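Local structure of endo-1,3-beta-glucanase, family GH16 (Zobellia galactanivorans, 4CTE) at residues Q36-E41 / Y64-M69; G93-F98 / N201-G206; C113-I118 / T131-D136. The protein probably hydrolyses internal beta-1,3 linkages of glucans such as laminarin, this chain being its family 16 glycoside hydrolase part. The protein carries 1 engineered substitution. All coordinates share one frame; numbering follows the deposited sequence.

Contact 1 of 3, residues Q36-E41 / Y64-M69; sequences QYYRRE and YTSARM. With GS1 (1-thio-beta-D-glucopyranose), chain C; EDO (1,2-ethanediol), chain G.
R68 lays the start of its side chain over the Y38 ring: CB sits 3.4 Å from the ring centroid, only 9° off the normal, a CH-pi contact right over the centre. Its CD follows toward the rim, 3.5 Å from Y38 CE2, while Q36 CG takes the opposite face, so the ring is clamped between two aliphatic pieces. Were Y38 a leucine, R68 would probably lose the flat support under CB, and the water shared by the two side chains would be left without its hydroxyl partner.

Y37 and Y38 pair in parallel with T65 and S66. Y37 N gives to Y64 O (2.8 Å) and R39 N to S66 O (2.9 Å), with a weak return bond from S66 N to Y37 O. In a GH16 jelly roll, where most neighbouring strands run antiparallel, this short parallel strand edges strand 62-70, whose other neighbours include strand 196-204.

Polar contacts gather at the far end of R68. With CG anti to the backbone N (chi1 174°) and the chain extended as far as NE, the guanidinium is carried past the ring to the bound sugar. NH2 donates almost straight to O6 of the chain C thioglucose (2.8 Å) and also to O1 of an ethanediol; NH1 reaches the water held by Y38 OH (2.7 Å from that oxygen). E22 salt-bridges NE.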
# COMPACT_ATOMS: atom_id res chain seq x y z
N GLN A 36 8.29 -12.22 5.58
CA GLN A 36 9.51 -11.55 5.22
C GLN A 36 10.10 -10.69 6.36
O GLN A 36 9.38 -10.24 7.26
CB GLN A 36 9.26 -10.68 3.96
CG GLN A 36 8.53 -9.32 4.22
CD GLN A 36 7.13 -9.46 4.79
OE1 GLN A 36 6.40 -10.39 4.43
NE2 GLN A 36 6.73 -8.56 5.68
N TYR A 37 11.41 -10.43 6.24
CA TYR A 37 12.10 -9.53 7.12
C TYR A 37 12.40 -8.34 6.23
O TYR A 37 13.05 -8.50 5.20
CB TYR A 37 13.39 -10.15 7.66
CG TYR A 37 14.14 -9.31 8.67
CD1 TYR A 37 14.84 -8.12 8.26
CD2 TYR A 37 14.23 -9.69 10.03
CE1 TYR A 37 15.56 -7.35 9.17
CE2 TYR A 37 14.95 -8.90 10.93
CZ TYR A 37 15.60 -7.75 10.48
OH TYR A 37 16.28 -7.04 11.36
N TYR A 38 11.84 -7.19 6.56
CA TYR A 38 12.09 -6.03 5.70
C TYR A 38 13.50 -5.46 5.87
O TYR A 38 14.05 -5.43 6.99
CB TYR A 38 11.06 -4.96 5.98
CG TYR A 38 9.68 -5.27 5.44
CD1 TYR A 38 9.50 -5.62 4.07
CD2 TYR A 38 8.56 -5.08 6.24
CE1 TYR A 38 8.21 -5.84 3.54
CE2 TYR A 38 7.25 -5.32 5.75
CZ TYR A 38 7.09 -5.68 4.37
OH TYR A 38 5.90 -5.90 3.77
N ARG A 39 14.09 -5.01 4.77
CA ARG A 39 15.42 -4.43 4.81
C ARG A 39 15.48 -3.24 3.91
O ARG A 39 14.80 -3.21 2.89
CB ARG A 39 16.46 -5.46 4.31
CG ARG A 39 16.66 -6.66 5.20
CD ARG A 39 17.85 -7.43 4.72
NE ARG A 39 19.07 -6.78 5.23
CZ ARG A 39 20.25 -6.81 4.62
NH1 ARG A 39 20.37 -7.36 3.43
NH2 ARG A 39 21.31 -6.25 5.18
N ARG A 40 16.35 -2.28 4.25
CA ARG A 40 16.64 -1.15 3.39
C ARG A 40 17.19 -1.65 2.04
O ARG A 40 16.85 -1.10 0.96
CB ARG A 40 17.65 -0.22 4.05
CG ARG A 40 18.33 0.86 3.16
CD ARG A 40 17.31 1.76 2.50
NE ARG A 40 17.85 2.80 1.62
CZ ARG A 40 17.99 2.70 0.29
NH1 ARG A 40 17.69 1.57 -0.38
NH2 ARG A 40 18.47 3.77 -0.39
N GLU A 41 17.99 -2.72 2.12
CA GLU A 41 18.73 -3.27 0.96
C GLU A 41 17.84 -3.81 -0.14
O GLU A 41 18.29 -3.90 -1.28
CB GLU A 41 19.74 -4.35 1.41
CG GLU A 41 20.97 -3.79 2.13
CD GLU A 41 20.76 -3.35 3.58
OE1 GLU A 41 19.68 -3.53 4.24
OE2 GLU A 41 21.76 -2.84 4.10
N TYR A 64 12.62 -14.96 4.14
CA TYR A 64 12.48 -14.05 3.01
C TYR A 64 12.84 -12.64 3.44
O TYR A 64 12.70 -12.28 4.62
CB TYR A 64 11.05 -14.00 2.44
CG TYR A 64 10.52 -15.37 2.14
CD1 TYR A 64 10.86 -16.02 0.93
CD2 TYR A 64 9.71 -16.03 3.06
CE1 TYR A 64 10.41 -17.33 0.64
CE2 TYR A 64 9.24 -17.33 2.78
CZ TYR A 64 9.58 -17.96 1.57
OH TYR A 64 9.15 -19.25 1.31
N THR A 65 13.25 -11.83 2.45
CA THR A 65 13.45 -10.43 2.68
C THR A 65 12.69 -9.65 1.60
O THR A 65 12.45 -10.14 0.48
CB THR A 65 14.94 -10.04 2.61
OG1 THR A 65 15.49 -10.44 1.35
CG2 THR A 65 15.76 -10.66 3.74
N SER A 66 12.29 -8.42 1.94
CA SER A 66 11.65 -7.53 0.99
C SER A 66 11.84 -6.11 1.55
O SER A 66 12.74 -5.89 2.40
CB SER A 66 10.18 -7.90 0.79
OG SER A 66 9.57 -7.10 -0.22
N ALA A 67 11.02 -5.16 1.07
CA ALA A 67 11.12 -3.79 1.59
C ALA A 67 9.74 -3.21 1.84
O ALA A 67 8.75 -3.62 1.17
CB ALA A 67 11.90 -2.93 0.63
N ARG A 68 9.69 -2.33 2.84
CA ARG A 68 8.51 -1.58 3.21
C ARG A 68 9.00 -0.16 3.47
O ARG A 68 9.95 0.08 4.28
CB ARG A 68 7.85 -2.14 4.43
CG ARG A 68 6.68 -1.32 4.96
CD ARG A 68 5.85 -2.16 5.90
NE ARG A 68 5.02 -1.37 6.82
CZ ARG A 68 3.91 -1.81 7.43
NH1 ARG A 68 3.42 -3.04 7.18
NH2 ARG A 68 3.28 -1.00 8.29
N MET A 69 8.30 0.77 2.83
CA MET A 69 8.66 2.21 2.88
C MET A 69 7.45 3.03 3.23
O MET A 69 6.32 2.68 2.82
CB MET A 69 9.16 2.65 1.52
CG MET A 69 10.39 1.91 1.00
SD MET A 69 10.64 2.16 -0.76
CE MET A 69 10.69 3.94 -0.99
C1 GS1 C . -2.61 -4.04 9.23
S1 GS1 C . -2.89 -4.65 7.58
C2 GS1 C . -2.47 -5.16 10.31
O2 GS1 C . -3.63 -5.99 10.32
C3 GS1 C . -2.29 -4.44 11.67
O3 GS1 C . -2.24 -5.37 12.81
C4 GS1 C . -1.11 -3.38 11.59
O4 GS1 C . -1.03 -2.65 12.81
C5 GS1 C . -1.27 -2.38 10.39
O5 GS1 C . -1.45 -3.15 9.16
C6 GS1 C . -0.19 -1.29 10.22
O6 GS1 C . 1.08 -1.84 9.83
C1 EDO G . 3.38 2.05 10.09
O1 EDO G . 4.40 1.09 9.74
C2 EDO G . 3.55 2.32 11.56
O2 EDO G . 4.92 2.75 11.76
O HOH W 1 3.93 -5.42 5.53

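Contact 2 of 3, residues G93-F98 / N201-G206; sequences GLWPAF and NMAVGG. With GS1 (1-thio-beta-D-glucopyranose), chain B; GOL (glycerol), chain H.
With CG anti to the backbone N (chi1 177°), W95 carries its indole out past A203, CB to CB 4.2 Å. On the same side of the two antiparallel strands, the CG of N201 is tucked between the backbone N and the carbonyl carbon (chi1 71°), bringing OD1 to 3.6 Å from A97 CB. A glycerol, probably from the crystallisation liquor, fills the angle between them. Its C3 lies 3.3 Å above the plane of the W95 ring, over the centre. Glycerol O3 accepts from N201 ND2 (2.9 Å) and donates to W95 O. That carbonyl oxygen is therefore gripped twice, since A203 N also bonds to it, coming from above the carbonyl plane. N201 OD1 is held from outside by W99 NE1, which fixes the turn of the amide.

The chain B thioglucose meets the indole at its edge, where W95 NE1 makes a weak bond to O6; W208 packs edge-to-face on the same ring.

On the other side of the strands the contacts are apolar. M202 CG lies 4.1 Å from P96 CB, and M202 SD meets L94 CD2, with M222 and A54 closing round them. P96, which has no N-H to give, occupies a non-hydrogen-bonded pair and so breaks no bond of the pairing. At the end, G205 N makes a nearly straight bond to G93 O (2.7 Å); the backbone angles of G93 and G206 call for glycine.

This alternation, W95 at the edge of the sugar and N201 on a glycerol beside it, with L94, P96 and M202 packed on the other face, is consistent with the concave, substrate-binding face of a GH16 beta-sandwich (jelly roll), and the bound thioglucose lies against it here.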
# COMPACT_ATOMS: atom_id res chain seq x y z
N GLY A 93 2.24 -16.44 -2.74
CA GLY A 93 2.78 -15.85 -1.53
C GLY A 93 3.06 -14.35 -1.59
O GLY A 93 3.14 -13.70 -0.55
N LEU A 94 3.15 -13.79 -2.80
CA LEU A 94 3.47 -12.36 -2.97
C LEU A 94 2.28 -11.48 -2.62
O LEU A 94 1.14 -11.76 -3.03
CB LEU A 94 3.98 -12.07 -4.37
CG LEU A 94 5.32 -12.75 -4.67
CD1 LEU A 94 5.66 -12.53 -6.11
CD2 LEU A 94 6.46 -12.26 -3.75
N TRP A 95 2.52 -10.42 -1.85
CA TRP A 95 1.44 -9.56 -1.42
C TRP A 95 1.84 -8.12 -1.43
O TRP A 95 2.07 -7.52 -0.35
CB TRP A 95 0.95 -9.96 -0.04
CG TRP A 95 -0.13 -9.05 0.51
CD1 TRP A 95 -0.82 -8.05 -0.16
CD2 TRP A 95 -0.67 -9.04 1.88
NE1 TRP A 95 -1.72 -7.43 0.67
CE2 TRP A 95 -1.69 -7.98 1.90
CE3 TRP A 95 -0.43 -9.77 3.03
CZ2 TRP A 95 -2.41 -7.68 3.05
CZ3 TRP A 95 -1.17 -9.46 4.18
CH2 TRP A 95 -2.13 -8.44 4.18
N PRO A 96 1.93 -7.53 -2.61
CA PRO A 96 2.27 -6.11 -2.72
C PRO A 96 1.11 -5.20 -2.25
O PRO A 96 -0.09 -5.61 -2.30
CB PRO A 96 2.49 -5.95 -4.19
CG PRO A 96 1.45 -6.90 -4.79
CD PRO A 96 1.63 -8.11 -3.94
N ALA A 97 1.45 -3.97 -1.84
CA ALA A 97 0.42 -3.01 -1.41
C ALA A 97 0.90 -1.60 -1.57
O ALA A 97 2.09 -1.34 -1.42
CB ALA A 97 -0.02 -3.25 0.03
N PHE A 98 -0.03 -0.71 -1.89
CA PHE A 98 0.14 0.74 -2.03
C PHE A 98 -1.01 1.28 -1.21
O PHE A 98 -2.20 1.13 -1.59
CB PHE A 98 0.04 1.15 -3.47
CG PHE A 98 -0.10 2.66 -3.70
CD1 PHE A 98 0.70 3.61 -3.00
CD2 PHE A 98 -0.95 3.11 -4.73
CE1 PHE A 98 0.56 5.00 -3.28
CE2 PHE A 98 -1.09 4.48 -5.00
CZ PHE A 98 -0.32 5.43 -4.28
N ASN A 201 4.95 -1.48 -0.08
CA ASN A 201 5.70 -2.66 0.33
C ASN A 201 5.33 -3.88 -0.52
O ASN A 201 4.35 -3.84 -1.31
CB ASN A 201 5.39 -2.99 1.80
CG ASN A 201 3.98 -3.54 1.96
OD1 ASN A 201 3.03 -2.77 1.92
ND2 ASN A 201 3.84 -4.86 2.08
N MET A 202 6.11 -4.95 -0.32
CA MET A 202 5.73 -6.26 -0.84
C MET A 202 6.01 -7.33 0.24
O MET A 202 7.17 -7.63 0.56
CB MET A 202 6.42 -6.63 -2.15
CG MET A 202 5.77 -7.90 -2.77
SD MET A 202 6.07 -8.09 -4.55
CE MET A 202 7.87 -7.92 -4.63
N ALA A 203 4.94 -7.85 0.81
CA ALA A 203 5.05 -8.87 1.84
C ALA A 203 5.19 -10.23 1.14
O ALA A 203 4.83 -10.38 -0.06
CB ALA A 203 3.83 -8.80 2.74
N VAL A 204 5.73 -11.23 1.86
CA VAL A 204 5.85 -12.59 1.35
C VAL A 204 5.11 -13.38 2.38
O VAL A 204 5.55 -13.44 3.52
CB VAL A 204 7.30 -13.12 1.15
CG1 VAL A 204 7.25 -14.53 0.60
CG2 VAL A 204 8.06 -12.22 0.20
N GLY A 205 3.98 -13.96 1.98
CA GLY A 205 3.12 -14.74 2.88
C GLY A 205 2.36 -13.89 3.88
O GLY A 205 2.57 -12.66 4.02
N GLY A 206 1.48 -14.56 4.61
CA GLY A 206 0.64 -13.88 5.61
C GLY A 206 -0.80 -14.37 5.58
O GLY A 206 -1.17 -15.20 4.72
C1 GS1 B . -5.05 -5.91 4.98
S1 GS1 B . -5.65 -7.55 4.73
C2 GS1 B . -4.50 -5.83 6.39
O2 GS1 B . -5.45 -6.03 7.43
C3 GS1 B . -4.11 -4.40 6.46
C4 GS1 B . -2.93 -4.37 5.57
O4 GS1 B . -2.27 -3.19 5.95
C5 GS1 B . -3.54 -4.31 4.19
O5 GS1 B . -4.04 -5.65 3.99
C6 GS1 B . -2.55 -3.81 3.13
O6 GS1 B . -2.83 -4.55 1.95
C1 GOL H . 1.26 -5.40 5.49
O1 GOL H . 0.20 -5.45 6.42
C2 GOL H . 0.71 -5.10 4.14
O2 GOL H . 1.51 -4.03 3.67
C3 GOL H . 0.91 -6.36 3.28
O3 GOL H . 1.28 -6.13 1.93

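Contact 3 of 3, residues C113-I118 / T131-D136; sequences CGEIDI and TIHWSD. With GS1 (1-thio-beta-D-glucopyranose), chain B.
E115 and D117 pair with H133 and T131 across two antiparallel strands at 164°, where D117 N gives to T131 O (2.8 Å), T131 N returns to D117 O, and H133 N binds E115 O.

These four side chains all rise from one face. E115 is stretched out, CG anti to the backbone N (chi1 171°), and runs beside H133, pointing the same way, with CD 3.7 Å from the imidazole CD2 and the two planes 40° apart. D117 crosses H133 at about a right angle. Its OD2 meets the ring at the edge, near the ring plane, 3.2 Å from H133 NE2 and equally near CD2. The same OD2 accepts from a water that also hydrogen-bonds T131 OG1, so the aspartate and the threonine are tied together through solvent as well as through their backbones.

The opposite face is plain packing: I116 CG1 touches I132 CG2 at 4.2 Å, and I168 and F192 close over both isoleucines.

A chain B thioglucose lies over the polar face. Its O4 donates to E115 OE2, though that oxygen's modelled place is less sure, while E115 OE1 is anchored by W110 NE1. The ring atom C5 comes within 3.5 Å of D117 OD2, and H133 NE2 faces C1 at 3.8 Å.

The run EIDI matches the start of the GH16 signature, whose first glutamate is the nucleophile in relatives. Two acids and an imidazole closely packed beneath a sugar are consistent with that role: the strands set alternate residues toward the sugar, and the W110 NE1 bond to E115 OE1 and the water on D117 OD2 would limit how freely the two carboxylates turn.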
# COMPACT_ATOMS: atom_id res chain seq x y z
N CYS A 113 -6.70 4.61 13.63
CA CYS A 113 -6.03 5.61 12.78
C CYS A 113 -6.62 5.69 11.37
O CYS A 113 -6.46 6.70 10.72
CB CYS A 113 -4.53 5.33 12.65
SG CYS A 113 -4.18 3.72 11.93
N GLY A 114 -7.28 4.63 10.92
CA GLY A 114 -7.83 4.57 9.57
C GLY A 114 -6.75 4.10 8.61
O GLY A 114 -5.53 4.32 8.78
N GLU A 115 -7.20 3.42 7.58
CA GLU A 115 -6.30 2.85 6.61
C GLU A 115 -6.97 2.86 5.27
O GLU A 115 -8.11 2.43 5.17
CB GLU A 115 -5.91 1.40 7.01
CG GLU A 115 -5.14 0.65 5.93
CD GLU A 115 -4.68 -0.75 6.30
OE1 GLU A 115 -4.64 -1.14 7.48
OE2 GLU A 115 -4.30 -1.46 5.35
N ILE A 116 -6.25 3.37 4.26
CA ILE A 116 -6.71 3.36 2.87
C ILE A 116 -5.75 2.50 2.02
O ILE A 116 -4.60 2.91 1.71
CB ILE A 116 -6.87 4.78 2.22
CG1 ILE A 116 -7.74 5.73 3.07
CG2 ILE A 116 -7.39 4.64 0.77
CD1 ILE A 116 -7.67 7.17 2.60
N ASP A 117 -6.23 1.32 1.66
CA ASP A 117 -5.51 0.40 0.75
C ASP A 117 -5.91 0.81 -0.66
O ASP A 117 -7.05 0.51 -1.10
CB ASP A 117 -5.85 -1.08 1.04
CG ASP A 117 -5.55 -1.47 2.47
OD1 ASP A 117 -4.62 -0.89 3.09
OD2 ASP A 117 -6.23 -2.35 3.02
N ILE A 118 -5.02 1.52 -1.34
CA ILE A 118 -5.29 1.99 -2.71
C ILE A 118 -5.26 0.79 -3.65
O ILE A 118 -6.18 0.60 -4.48
CB ILE A 118 -4.35 3.14 -3.16
CG1 ILE A 118 -4.47 4.33 -2.16
CG2 ILE A 118 -4.64 3.53 -4.60
CD1 ILE A 118 -3.45 5.44 -2.31
N THR A 131 -9.60 -1.00 -0.39
CA THR A 131 -10.18 -1.24 0.92
C THR A 131 -9.89 -0.18 1.93
O THR A 131 -8.88 0.51 1.84
CB THR A 131 -9.58 -2.58 1.50
OG1 THR A 131 -9.31 -3.51 0.45
CG2 THR A 131 -10.52 -3.23 2.52
N ILE A 132 -10.82 -0.02 2.87
CA ILE A 132 -10.58 0.82 4.05
C ILE A 132 -10.71 -0.04 5.29
O ILE A 132 -11.47 -1.02 5.30
CB ILE A 132 -11.48 2.11 4.16
CG1 ILE A 132 -13.01 1.80 4.07
CG2 ILE A 132 -11.02 3.16 3.15
CD1 ILE A 132 -13.90 2.95 4.53
N HIS A 133 -9.93 0.29 6.31
CA HIS A 133 -10.07 -0.33 7.63
C HIS A 133 -10.19 0.78 8.61
O HIS A 133 -9.49 1.80 8.47
CB HIS A 133 -8.88 -1.23 7.97
CG HIS A 133 -8.65 -2.34 6.98
ND1 HIS A 133 -9.10 -3.60 7.18
CD2 HIS A 133 -7.99 -2.34 5.74
CE1 HIS A 133 -8.76 -4.36 6.12
NE2 HIS A 133 -8.08 -3.59 5.25
N TRP A 134 -11.08 0.64 9.60
CA TRP A 134 -11.28 1.67 10.65
C TRP A 134 -11.90 1.09 11.92
O TRP A 134 -12.11 -0.11 12.01
CB TRP A 134 -12.07 2.87 10.10
CG TRP A 134 -13.55 2.67 9.94
CD1 TRP A 134 -14.57 3.20 10.73
CD2 TRP A 134 -14.26 1.85 8.92
NE1 TRP A 134 -15.81 2.81 10.29
CE2 TRP A 134 -15.70 2.01 9.20
CE3 TRP A 134 -13.86 1.06 7.83
CZ2 TRP A 134 -16.68 1.37 8.42
CZ3 TRP A 134 -14.87 0.43 7.05
CH2 TRP A 134 -16.24 0.58 7.34
N SER A 135 -12.11 1.94 12.92
CA SER A 135 -12.78 1.57 14.16
C SER A 135 -14.11 2.31 14.06
O SER A 135 -14.14 3.54 14.02
CB SER A 135 -11.95 2.01 15.37
OG SER A 135 -12.53 1.63 16.60
N ASP A 136 -15.21 1.55 13.96
CA ASP A 136 -16.57 2.13 13.88
C ASP A 136 -17.00 2.69 15.24
O ASP A 136 -16.22 2.60 16.21
CB ASP A 136 -17.60 1.12 13.30
CG ASP A 136 -17.77 -0.15 14.15
OD1 ASP A 136 -17.51 -0.20 15.39
OD2 ASP A 136 -18.22 -1.14 13.54
C1 GS1 B . -5.05 -5.91 4.98
S1 GS1 B . -5.65 -7.55 4.73
C2 GS1 B . -4.50 -5.83 6.39
O2 GS1 B . -5.45 -6.03 7.43
C3 GS1 B . -4.11 -4.40 6.46
C4 GS1 B . -2.93 -4.37 5.57
O4 GS1 B . -2.27 -3.19 5.95
C5 GS1 B . -3.54 -4.31 4.19
O5 GS1 B . -4.04 -5.65 3.99
C6 GS1 B . -2.55 -3.81 3.13
O6 GS1 B . -2.83 -4.55 1.95
O HOH W 2 -6.61 -4.46 0.87

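Contacts 1 and 2 are neighbours, centres 11 Å apart, because strands 62-70 and 196-204 pair: S66 OG lies 2.6 Å from M202 O, and Q36 OE1 2.8 Å from V204 N, both probable hydrogen bonds. Contact 3 joins on through strand 94-102, which pairs with 115-117; F98 O packs 3.3 Å from I118 CB. Contacts 1 and 3 do not touch, their nearest atoms about 8 Å apart. The two thioglucose units, joined through S1 of chain C and C3 of chain B, run past all three contacts: contacts 2 and 3, centres 18 Å apart, share chain B through W95 and E115, whereas contact 1 reaches chain C through R68. All stand away from the calcium site.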